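Local coordinates for mitotic checkpoint control protein kinase BUB1 (Drosophila melanogaster, PDB 6JKK) that probably works as an ATP-dependent protein kinase of the mitotic checkpoint at the kinetochore, this chain being its kinase domain, at residues Q287-M290 with W291-F295; Q311-R314 with T315-K318; Y250-V253 with S254-V258; M160-S163 with C164-L167; V267-S271 with P272-W276. All coordinates share one frame; numbering follows the deposited sequence.

Interaction 1 (Q287-M290 with W291-F295); sequences QRTM and WENIF
Met290 lays its terminal methyl on the indole of its neighbour Trp291. CB sits beside the amide nitrogen of Trp291. With CG swung away from its own backbone N (chi1 176°), the chain runs out alongside the next turn of the helix, where CG meets CD1 of Ile294 at 3.9 Å. SD stands above the indole at a distance, 5.3 Å from the centroid of the five-membered ring. The bend at chi3 then folds CE back down onto that ring: it lies 3.6 Å from the same centroid, only 13° off the ring normal, a CH-pi contact with CE2 as its nearest ring atom. The indole nitrogen of Trp291 has its partner elsewhere, NE1 giving its hydrogen to Glu156, which also receives the backbone N of Gln287.

Gln287 is the N-cap residue, and its carbonyl takes the amide of Trp291 in a nearly straight bond (3.0 Å from Trp291 N to Gln287 O, 170° at the hydrogen). On the outer flank Arg288 and Glu292 run side by side. NE of Arg288 is 4.1 Å from OE2 of Glu292, but that oxygen is well out of the guanidinium plane, so no N-H points at it and any attraction is probably one of charge alone. Met290 over Trp291 is a Met-aromatic contact at the start of helix 288-299, in the helical lobe of the kinase fold.

Interaction 2 (Q311-R314 with T315-K318); sequences QQLR and TQLK
Arg314 and Lys318 lie side by side one helical turn apart, and the arginine's donors are well supplied. NH1 points at OE1 of Gln311, 3.0 Å away, the oxygen lying in the guanidinium plane and using a lone pair in the plane of its own amide. NE goes to the carbonyl of Cys164 and NH2 to Asn199, so bonds from all three nitrogens fix the rotation of the group; the carboxylate of Asp168 is also near, as a long and weak ion pair. The other end of the Gln311 amide, NE2, gives hydrogen bonds to Asp168 and Asp171. CE of Lys318 comes to 3.7 Å from NH2 of Arg314, while its NZ stays 4.5 Å from NH1.

Backbone carbonyls of Gln311 to Arg314 each take the amide four residues on. Thr315 OG1 is 3.2 Å from Gln311 O and 2.6 Å from a water that in turn makes a weak bond to Gln312 OE1. Across the next flank NE2 of Gln312 comes 3.6 Å from CG of Gln316, the two amides turned 44° to each other, with OE1 of Gln316 taken by Asn293. Helix 310-322 thus turns Arg314 and Leu317 to helix 156-175, and Leu313 and Leu317 to helix 288-299.

Interaction 3 (Y250-V253 with S254-V258); sequences YGLV and SVMHV
From Tyr250 to Val258 the chain is regular alpha-helix, each carbonyl of Tyr250 to Val253 taking the amide four residues on, the shortest of these bonds being His257 N to Val253 O at 2.8 Å. One of those carbonyls carries a second bond. OG of Ser254 donates to Gly251 O over 2.7 Å, the same oxygen that accepts Val255 N at 3.0 Å. The hydroxyl reaches back because OG sits between its own backbone N and carbonyl carbon (chi1 88°), and it approaches 18° out of the carbonyl plane with a C=O...O angle of 129°, well to the side of the more nearly axial amide. An alanine here would remove the hydroxyl and is likely to leave Gly251 O without that partner, resting on backbone amides.

This is helix 246-261 of the kinase's helical lobe, in a position consistent with the F-helix that runs through the middle of that lobe, and other helices pack against its flanks. Leu252 and Met256, a turn apart, share one flank: CD2 of the leucine meets CE of the methionine at 4.2 Å. Met256 is extended beyond CG, and CG itself passes 3.3 Å from Leu252 O. Leu252 and Val255 face helix 156-175, whereas Val253 meets Phe295 and Leu298 of helix 288-299. Two polar side chains find their partners off the helix: OH of Tyr250 bonds to the carbonyl of Leu231, and ND1 of His257 to that of Arg263. The His257 ring also packs edge-to-face with Phe261.

Interaction 4 (M160-S163 with C164-L167); sequences MHLS and CQML
Gln165 gives a hydrogen from NE2 to ND1 of His161, 2.9 Å away, bridging one turn in a buried part of the helix. This is helix 156-175 of the kinase's helical lobe, in a position consistent with the E-helix of the kinase family. The donor lies almost exactly in the imidazole plane, 3° out of it, and so meets the ring at its edge; the amide and the ring stand nearly perpendicular, 85° apart. ND1 is therefore acting as an acceptor. With CG of His161 opposite its backbone N (chi1 -161°), the ring lies along the side of the helix where the extended Gln165 can reach it. OE1 of the same amide takes the backbone N of Ser202, fixing which way round the amide sits. A leucine in place of Gln165 has neither amide atom and would probably leave His161 ND1 and Ser202 N without these mates.

The backbone follows the usual pattern, His161 O receiving Gln165 N at 3.2 Å and Ser163 O receiving Leu167 N at 2.9 Å. OG of Ser163 turns back to the carbonyl of Val159.

Packing fills the rest. CD2 of Leu162 lies 4.0 Å from NE2 of Gln165, next to the histidine bond. CB, CG and CD1 of Leu167 lie against the carbonyl oxygen of Ser163, while on other flanks Met160 meets helices 288-299 and 310-322, and Met166 faces Leu252 and Val255 of helix 246-261. The bend at chi3 of Met166 brings its CE back to 3.7 Å from CA of Ser163.

Interaction 5 (V267-S271 with P272-W276); sequences VVQRS and PSTIW
Strands 267-269 and 276-278 form a small antiparallel hairpin of the helical lobe, in which Gln269 and Trp276 are a non-hydrogen-bonded pair. Their side chains lie on the same face, and Gln269 crosses the indole: its CG sits over the centre of the six-membered ring, 3.4 Å from the centroid and 17° off the normal, a CH-pi contact. Extended past CG, the chain carries the amide out over the ring, nearly parallel to the indole (10°), with OE1 directed on toward CA of Thr274. CG1 of Val267 approaches obliquely, 3.2 Å from CE3 of Trp276, a tight meeting of hydrocarbon and ring.

Beyond the pair the backbone closes on itself. Arg270 N reaches Ile275 O in a nearly straight bond of 2.6 Å (169° at the hydrogen), and Arg270 is the centre of an inverse gamma turn. A cis peptide bond precedes Pro272 at the turn of the hairpin, after which Ser273 N donates to Arg270 O. OG of Ser273 is modelled 2.4 Å from Arg270 O, too short to be taken at face value; it also accepts Ile275 N at 3.2 Å, making an ST turn.

Trp276 also packs on Ile235 and Arg238 of helix 235-238. Two chemistries thus share the work: hydrocarbon on an aromatic face at the strand pair, and within the turn a set of short-range polar bonds, Arg270 N to Ile275 O, Ser273 N to Arg270 O and Ile275 N to Ser273 OG, that tie the two arms together.

Each contact joins neighbouring stretches of one continuous chain, so the five follow in series and none nests within or crosses another. Interaction 4 comes first, on helix 156-175, then interaction 3 on helix 246-261; Val255 CG1 meets Met166 SD between them at 3.5 Å. Interaction 5 follows, and is the one that closes a loop, turning the chain back into a hairpin whose Val267 touches Tyr250 of interaction 3. Interactions 1 and 2 come last, on helices 288-299 and 310-322. Leu317 of interaction 2 reaches both Ile294 of interaction 1 and Leu167 of interaction 4, so four helices of the lobe are bound together, with the hairpin at their margin.

Interaction 1 (Q287-M290 with W291-F295)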
# COMPACT_ATOMS: atom_id res chain seq x y z
N GLN A 287 -22.82 10.44 -2.64
CA GLN A 287 -23.29 9.48 -3.61
C GLN A 287 -23.48 8.16 -2.86
O GLN A 287 -22.72 7.20 -3.03
CB GLN A 287 -22.32 9.37 -4.79
CG GLN A 287 -22.19 10.70 -5.56
CD GLN A 287 -23.53 11.20 -6.08
OE1 GLN A 287 -24.23 10.48 -6.79
NE2 GLN A 287 -23.90 12.43 -5.72
N ARG A 288 -24.52 8.15 -2.03
CA ARG A 288 -24.77 7.11 -1.03
C ARG A 288 -24.84 5.71 -1.60
O ARG A 288 -24.12 4.82 -1.16
CB ARG A 288 -26.09 7.42 -0.30
CG ARG A 288 -25.96 7.53 1.20
CD ARG A 288 -26.84 6.50 1.90
NE ARG A 288 -28.21 6.49 1.40
CZ ARG A 288 -29.23 7.09 2.00
NH1 ARG A 288 -29.04 7.75 3.14
NH2 ARG A 288 -30.45 7.03 1.47
N THR A 289 -25.72 5.53 -2.58
CA THR A 289 -25.89 4.24 -3.25
C THR A 289 -24.56 3.74 -3.81
O THR A 289 -24.23 2.56 -3.70
CB THR A 289 -26.96 4.32 -4.36
OG1 THR A 289 -28.20 4.75 -3.79
CG2 THR A 289 -27.16 2.96 -5.01
N MET A 290 -23.78 4.64 -4.40
CA MET A 290 -22.50 4.26 -4.97
C MET A 290 -21.51 3.79 -3.91
O MET A 290 -20.92 2.71 -4.04
CB MET A 290 -21.88 5.41 -5.77
CG MET A 290 -20.50 5.08 -6.31
SD MET A 290 -19.58 6.54 -6.84
CE MET A 290 -19.12 7.23 -5.24
N TRP A 291 -21.32 4.60 -2.87
CA TRP A 291 -20.39 4.25 -1.80
C TRP A 291 -20.84 2.97 -1.10
O TRP A 291 -20.01 2.11 -0.78
CB TRP A 291 -20.25 5.38 -0.78
CG TRP A 291 -19.43 6.54 -1.27
CD1 TRP A 291 -19.86 7.82 -1.49
CD2 TRP A 291 -18.04 6.52 -1.63
NE1 TRP A 291 -18.82 8.60 -1.96
CE2 TRP A 291 -17.69 7.82 -2.05
CE3 TRP A 291 -17.06 5.52 -1.63
CZ2 TRP A 291 -16.40 8.15 -2.46
CZ3 TRP A 291 -15.77 5.85 -2.04
CH2 TRP A 291 -15.46 7.15 -2.45
N GLU A 292 -22.14 2.85 -0.86
CA GLU A 292 -22.66 1.63 -0.24
C GLU A 292 -22.41 0.40 -1.11
O GLU A 292 -22.05 -0.66 -0.60
CB GLU A 292 -24.13 1.79 0.16
CG GLU A 292 -24.33 2.75 1.34
CD GLU A 292 -25.77 2.89 1.78
OE1 GLU A 292 -26.67 2.48 1.02
OE2 GLU A 292 -26.00 3.42 2.89
N ASN A 293 -22.58 0.54 -2.43
CA ASN A 293 -22.21 -0.51 -3.38
C ASN A 293 -20.75 -0.92 -3.22
O ASN A 293 -20.42 -2.10 -3.09
CB ASN A 293 -22.45 -0.07 -4.83
CG ASN A 293 -23.90 -0.24 -5.28
OD1 ASN A 293 -24.72 -0.84 -4.59
ND2 ASN A 293 -24.20 0.28 -6.47
N ILE A 294 -19.87 0.08 -3.27
CA ILE A 294 -18.43 -0.15 -3.19
C ILE A 294 -18.04 -0.85 -1.88
O ILE A 294 -17.33 -1.86 -1.90
CB ILE A 294 -17.64 1.16 -3.34
CG1 ILE A 294 -17.88 1.77 -4.72
CG2 ILE A 294 -16.14 0.93 -3.11
CD1 ILE A 294 -17.41 3.22 -4.85
N PHE A 295 -18.51 -0.32 -0.76
CA PHE A 295 -18.19 -0.89 0.55
C PHE A 295 -18.73 -2.31 0.68
O PHE A 295 -18.02 -3.22 1.12
CB PHE A 295 -18.73 -0.01 1.68
CG PHE A 295 -18.11 1.36 1.75
CD1 PHE A 295 -17.00 1.69 0.99
CD2 PHE A 295 -18.65 2.33 2.60
CE1 PHE A 295 -16.43 2.96 1.06
CE2 PHE A 295 -18.10 3.60 2.68
CZ PHE A 295 -16.98 3.91 1.91

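Interaction 2 (Q311-R314 with T315-K318)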
# COMPACT_ATOMS: atom_id res chain seq x y z
N GLN A 311 -12.68 -3.37 -11.60
CA GLN A 311 -12.85 -2.42 -12.70
C GLN A 311 -14.28 -1.90 -12.78
O GLN A 311 -14.48 -0.73 -13.12
CB GLN A 311 -12.42 -3.04 -14.04
CG GLN A 311 -10.90 -3.24 -14.15
CD GLN A 311 -10.10 -1.96 -13.87
OE1 GLN A 311 -10.47 -0.87 -14.32
NE2 GLN A 311 -9.00 -2.10 -13.14
N GLN A 312 -15.25 -2.75 -12.47
CA GLN A 312 -16.66 -2.31 -12.43
C GLN A 312 -16.84 -1.24 -11.35
O GLN A 312 -17.62 -0.30 -11.51
CB GLN A 312 -17.59 -3.49 -12.16
CG GLN A 312 -19.01 -3.11 -11.73
CD GLN A 312 -19.77 -2.35 -12.80
OE1 GLN A 312 -19.53 -2.53 -14.00
NE2 GLN A 312 -20.70 -1.49 -12.38
N LEU A 313 -16.12 -1.38 -10.25
CA LEU A 313 -16.17 -0.38 -9.20
C LEU A 313 -15.55 0.93 -9.67
O LEU A 313 -16.06 2.02 -9.37
CB LEU A 313 -15.48 -0.88 -7.93
CG LEU A 313 -16.16 -2.07 -7.25
CD1 LEU A 313 -15.42 -2.46 -5.97
CD2 LEU A 313 -17.62 -1.76 -6.96
N ARG A 314 -14.46 0.83 -10.44
CA ARG A 314 -13.83 2.02 -11.00
C ARG A 314 -14.80 2.70 -11.95
O ARG A 314 -14.92 3.92 -11.95
CB ARG A 314 -12.52 1.68 -11.72
CG ARG A 314 -11.38 1.27 -10.79
CD ARG A 314 -10.05 1.13 -11.55
NE ARG A 314 -9.53 2.43 -11.99
CZ ARG A 314 -9.44 2.82 -13.26
NH1 ARG A 314 -9.79 2.01 -14.25
NH2 ARG A 314 -8.95 4.03 -13.55
N THR A 315 -15.53 1.91 -12.73
CA THR A 315 -16.55 2.45 -13.63
C THR A 315 -17.61 3.24 -12.87
O THR A 315 -18.03 4.32 -13.30
CB THR A 315 -17.19 1.35 -14.48
OG1 THR A 315 -16.19 0.78 -15.34
CG2 THR A 315 -18.34 1.90 -15.34
N GLN A 316 -18.03 2.71 -11.72
CA GLN A 316 -19.04 3.39 -10.92
C GLN A 316 -18.54 4.76 -10.48
O GLN A 316 -19.28 5.75 -10.55
CB GLN A 316 -19.45 2.54 -9.72
CG GLN A 316 -20.21 1.26 -10.10
CD GLN A 316 -20.91 0.63 -8.91
OE1 GLN A 316 -21.64 1.31 -8.17
NE2 GLN A 316 -20.70 -0.66 -8.71
N LEU A 317 -17.30 4.81 -10.02
CA LEU A 317 -16.68 6.06 -9.58
C LEU A 317 -16.51 7.06 -10.73
O LEU A 317 -16.77 8.25 -10.55
CB LEU A 317 -15.33 5.77 -8.91
CG LEU A 317 -15.41 5.06 -7.57
CD1 LEU A 317 -14.07 4.40 -7.23
CD2 LEU A 317 -15.82 6.03 -6.47
N LYS A 318 -16.08 6.58 -11.89
CA LYS A 318 -15.90 7.45 -13.05
C LYS A 318 -17.23 8.06 -13.48
O LYS A 318 -17.27 9.21 -13.93
CB LYS A 318 -15.33 6.65 -14.22
CG LYS A 318 -14.06 5.91 -13.89
CD LYS A 318 -12.84 6.69 -14.24
CE LYS A 318 -11.87 5.80 -14.99
NZ LYS A 318 -12.65 4.99 -15.96
O HOH W 1 -17.11 -1.52 -16.12

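Interaction 3 (Y250-V253 with S254-V258)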
# COMPACT_ATOMS: atom_id res chain seq x y z
N TYR A 250 -10.41 -5.59 1.98
CA TYR A 250 -10.80 -5.04 3.28
C TYR A 250 -9.96 -3.81 3.58
O TYR A 250 -10.50 -2.77 3.99
CB TYR A 250 -10.63 -6.10 4.37
CG TYR A 250 -10.93 -5.62 5.77
CD1 TYR A 250 -12.22 -5.65 6.27
CD2 TYR A 250 -9.92 -5.15 6.59
CE1 TYR A 250 -12.50 -5.21 7.56
CE2 TYR A 250 -10.17 -4.72 7.87
CZ TYR A 250 -11.47 -4.75 8.35
OH TYR A 250 -11.73 -4.31 9.62
N GLY A 251 -8.65 -3.91 3.38
CA GLY A 251 -7.75 -2.80 3.61
C GLY A 251 -8.09 -1.59 2.76
O GLY A 251 -8.04 -0.44 3.24
N LEU A 252 -8.45 -1.85 1.51
CA LEU A 252 -8.87 -0.82 0.57
C LEU A 252 -10.04 -0.00 1.11
O LEU A 252 -10.02 1.23 1.08
CB LEU A 252 -9.29 -1.46 -0.76
CG LEU A 252 -8.49 -1.13 -2.02
CD1 LEU A 252 -9.21 -1.67 -3.25
CD2 LEU A 252 -8.26 0.37 -2.15
N VAL A 253 -11.08 -0.69 1.59
CA VAL A 253 -12.23 -0.01 2.18
C VAL A 253 -11.81 0.83 3.37
O VAL A 253 -12.27 1.97 3.52
CB VAL A 253 -13.33 -1.01 2.60
CG1 VAL A 253 -14.47 -0.29 3.31
CG2 VAL A 253 -13.86 -1.74 1.40
N SER A 254 -10.94 0.28 4.21
CA SER A 254 -10.50 0.99 5.40
C SER A 254 -9.85 2.32 5.01
O SER A 254 -10.04 3.33 5.68
CB SER A 254 -9.54 0.13 6.23
OG SER A 254 -8.20 0.32 5.81
N VAL A 255 -9.11 2.32 3.90
CA VAL A 255 -8.47 3.55 3.42
C VAL A 255 -9.51 4.54 2.88
O VAL A 255 -9.45 5.74 3.16
CB VAL A 255 -7.42 3.27 2.33
CG1 VAL A 255 -6.80 4.58 1.86
CG2 VAL A 255 -6.33 2.36 2.87
N MET A 256 -10.45 4.04 2.09
CA MET A 256 -11.52 4.89 1.57
C MET A 256 -12.29 5.51 2.73
O MET A 256 -12.67 6.68 2.67
CB MET A 256 -12.49 4.09 0.68
CG MET A 256 -11.86 3.45 -0.54
SD MET A 256 -13.14 2.55 -1.44
CE MET A 256 -12.16 1.83 -2.77
N HIS A 257 -12.50 4.74 3.79
CA HIS A 257 -13.23 5.20 4.97
C HIS A 257 -12.51 6.35 5.68
O HIS A 257 -13.15 7.32 6.11
CB HIS A 257 -13.45 4.03 5.94
CG HIS A 257 -14.38 4.34 7.07
ND1 HIS A 257 -13.98 5.06 8.18
CD2 HIS A 257 -15.68 4.02 7.27
CE1 HIS A 257 -15.00 5.18 9.01
NE2 HIS A 257 -16.04 4.55 8.49
N VAL A 258 -11.20 6.24 5.82
CA VAL A 258 -10.41 7.30 6.47
C VAL A 258 -10.45 8.59 5.66
O VAL A 258 -10.56 9.68 6.21
CB VAL A 258 -8.95 6.85 6.71
CG1 VAL A 258 -8.14 7.98 7.32
CG2 VAL A 258 -8.90 5.65 7.62

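Interaction 4 (M160-S163 with C164-L167)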
# COMPACT_ATOMS: atom_id res chain seq x y z
N MET A 160 -13.24 10.08 -4.43
CA MET A 160 -13.61 9.19 -5.52
C MET A 160 -12.45 9.01 -6.50
O MET A 160 -12.19 7.90 -6.98
CB MET A 160 -14.81 9.73 -6.30
CG MET A 160 -16.06 9.88 -5.50
SD MET A 160 -17.35 10.37 -6.65
CE MET A 160 -18.52 11.04 -5.47
N HIS A 161 -11.76 10.11 -6.80
CA HIS A 161 -10.64 10.08 -7.74
C HIS A 161 -9.50 9.22 -7.20
O HIS A 161 -8.93 8.38 -7.93
CB HIS A 161 -10.15 11.50 -8.01
CG HIS A 161 -9.32 11.64 -9.26
ND1 HIS A 161 -8.06 11.11 -9.38
CD2 HIS A 161 -9.58 12.27 -10.43
CE1 HIS A 161 -7.57 11.40 -10.58
NE2 HIS A 161 -8.48 12.10 -11.23
N LEU A 162 -9.16 9.43 -5.93
CA LEU A 162 -8.11 8.66 -5.27
C LEU A 162 -8.51 7.19 -5.11
O LEU A 162 -7.67 6.30 -5.23
CB LEU A 162 -7.78 9.26 -3.91
CG LEU A 162 -7.11 10.64 -3.89
CD1 LEU A 162 -6.90 11.12 -2.45
CD2 LEU A 162 -5.79 10.59 -4.63
N SER A 163 -9.78 6.93 -4.84
CA SER A 163 -10.27 5.55 -4.72
C SER A 163 -10.19 4.79 -6.04
O SER A 163 -9.87 3.60 -6.07
CB SER A 163 -11.72 5.56 -4.22
OG SER A 163 -11.80 6.11 -2.92
N CYS A 164 -10.48 5.49 -7.13
CA CYS A 164 -10.41 4.91 -8.46
C CYS A 164 -8.97 4.49 -8.74
O CYS A 164 -8.72 3.43 -9.31
CB CYS A 164 -10.87 5.93 -9.49
SG CYS A 164 -11.16 5.26 -11.14
N GLN A 165 -8.03 5.33 -8.34
CA GLN A 165 -6.62 5.02 -8.52
C GLN A 165 -6.19 3.83 -7.68
O GLN A 165 -5.48 2.94 -8.17
CB GLN A 165 -5.75 6.23 -8.16
CG GLN A 165 -5.89 7.41 -9.10
CD GLN A 165 -5.01 8.57 -8.67
OE1 GLN A 165 -3.82 8.39 -8.45
NE2 GLN A 165 -5.60 9.75 -8.52
N MET A 166 -6.59 3.82 -6.41
CA MET A 166 -6.20 2.75 -5.50
C MET A 166 -6.75 1.42 -5.98
O MET A 166 -6.09 0.39 -5.86
CB MET A 166 -6.67 3.02 -4.07
CG MET A 166 -5.87 4.08 -3.34
SD MET A 166 -6.38 4.25 -1.62
CE MET A 166 -8.05 4.90 -1.86
N LEU A 167 -7.97 1.44 -6.52
CA LEU A 167 -8.57 0.24 -7.08
C LEU A 167 -7.75 -0.28 -8.25
O LEU A 167 -7.56 -1.48 -8.41
CB LEU A 167 -10.00 0.52 -7.53
CG LEU A 167 -11.06 0.46 -6.43
CD1 LEU A 167 -12.30 1.25 -6.85
CD2 LEU A 167 -11.41 -0.99 -6.14

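Interaction 5 (V267-S271 with P272-W276)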
# COMPACT_ATOMS: atom_id res chain seq x y z
N VAL A 267 -16.11 -2.01 11.55
CA VAL A 267 -17.01 -2.82 10.76
C VAL A 267 -17.99 -3.59 11.66
O VAL A 267 -17.60 -4.12 12.70
CB VAL A 267 -16.18 -3.75 9.87
CG1 VAL A 267 -16.87 -5.03 9.65
CG2 VAL A 267 -15.87 -3.08 8.54
N VAL A 268 -19.27 -3.59 11.30
CA VAL A 268 -20.29 -4.36 12.02
C VAL A 268 -21.25 -5.01 11.02
O VAL A 268 -21.29 -4.61 9.86
CB VAL A 268 -21.14 -3.47 12.96
CG1 VAL A 268 -20.26 -2.70 13.93
CG2 VAL A 268 -22.00 -2.51 12.17
N GLN A 269 -22.02 -5.99 11.47
CA GLN A 269 -23.07 -6.56 10.64
C GLN A 269 -24.26 -5.61 10.60
O GLN A 269 -24.72 -5.13 11.64
CB GLN A 269 -23.52 -7.92 11.17
CG GLN A 269 -22.43 -8.97 11.15
CD GLN A 269 -22.95 -10.37 11.43
OE1 GLN A 269 -23.43 -11.06 10.53
NE2 GLN A 269 -22.84 -10.80 12.68
N ARG A 270 -24.77 -5.33 9.40
CA ARG A 270 -25.96 -4.49 9.27
C ARG A 270 -27.19 -5.23 9.75
O ARG A 270 -27.92 -5.80 8.96
CB ARG A 270 -26.15 -4.04 7.82
CG ARG A 270 -26.02 -2.54 7.63
CD ARG A 270 -24.91 -2.02 8.53
NE ARG A 270 -24.70 -0.58 8.43
CZ ARG A 270 -24.32 0.18 9.45
NH1 ARG A 270 -24.14 -0.36 10.65
NH2 ARG A 270 -24.14 1.48 9.28
N SER A 271 -27.41 -5.21 11.06
CA SER A 271 -28.56 -5.88 11.66
C SER A 271 -29.85 -5.46 10.96
O SER A 271 -30.03 -4.29 10.65
CB SER A 271 -28.63 -5.55 13.16
OG SER A 271 -29.44 -6.48 13.86
N PRO A 272 -30.75 -6.43 10.71
CA PRO A 272 -30.59 -7.84 11.06
C PRO A 272 -30.07 -8.66 9.89
O PRO A 272 -30.43 -9.83 9.78
CB PRO A 272 -32.01 -8.27 11.39
CG PRO A 272 -32.85 -7.45 10.46
CD PRO A 272 -32.12 -6.15 10.22
N SER A 273 -29.25 -8.07 9.03
CA SER A 273 -28.61 -8.82 7.95
C SER A 273 -27.31 -9.46 8.43
O SER A 273 -26.84 -9.18 9.53
CB SER A 273 -28.33 -7.92 6.74
OG SER A 273 -27.24 -7.04 6.99
N THR A 274 -26.74 -10.32 7.60
CA THR A 274 -25.45 -10.93 7.88
C THR A 274 -24.38 -10.18 7.09
O THR A 274 -23.23 -10.61 6.99
CB THR A 274 -25.43 -12.41 7.48
OG1 THR A 274 -25.87 -12.55 6.12
CG2 THR A 274 -26.35 -13.22 8.39
N ILE A 275 -24.79 -9.04 6.52
CA ILE A 275 -23.92 -8.22 5.69
C ILE A 275 -23.09 -7.26 6.55
O ILE A 275 -23.63 -6.56 7.41
CB ILE A 275 -24.76 -7.42 4.67
CG1 ILE A 275 -25.42 -8.37 3.66
CG2 ILE A 275 -23.91 -6.38 3.95
CD1 ILE A 275 -24.42 -9.17 2.83
N TRP A 276 -21.79 -7.22 6.30
CA TRP A 276 -20.89 -6.33 7.03
C TRP A 276 -20.72 -4.99 6.32
O TRP A 276 -20.48 -4.93 5.11
CB TRP A 276 -19.53 -7.01 7.21
CG TRP A 276 -19.60 -8.25 8.06
CD1 TRP A 276 -19.98 -9.50 7.65
CD2 TRP A 276 -19.26 -8.37 9.45
NE1 TRP A 276 -19.91 -10.38 8.71
CE2 TRP A 276 -19.47 -9.71 9.82
CE3 TRP A 276 -18.82 -7.47 10.41
CZ2 TRP A 276 -19.24 -10.16 11.12
CZ3 TRP A 276 -18.58 -7.92 11.70
CH2 TRP A 276 -18.80 -9.25 12.04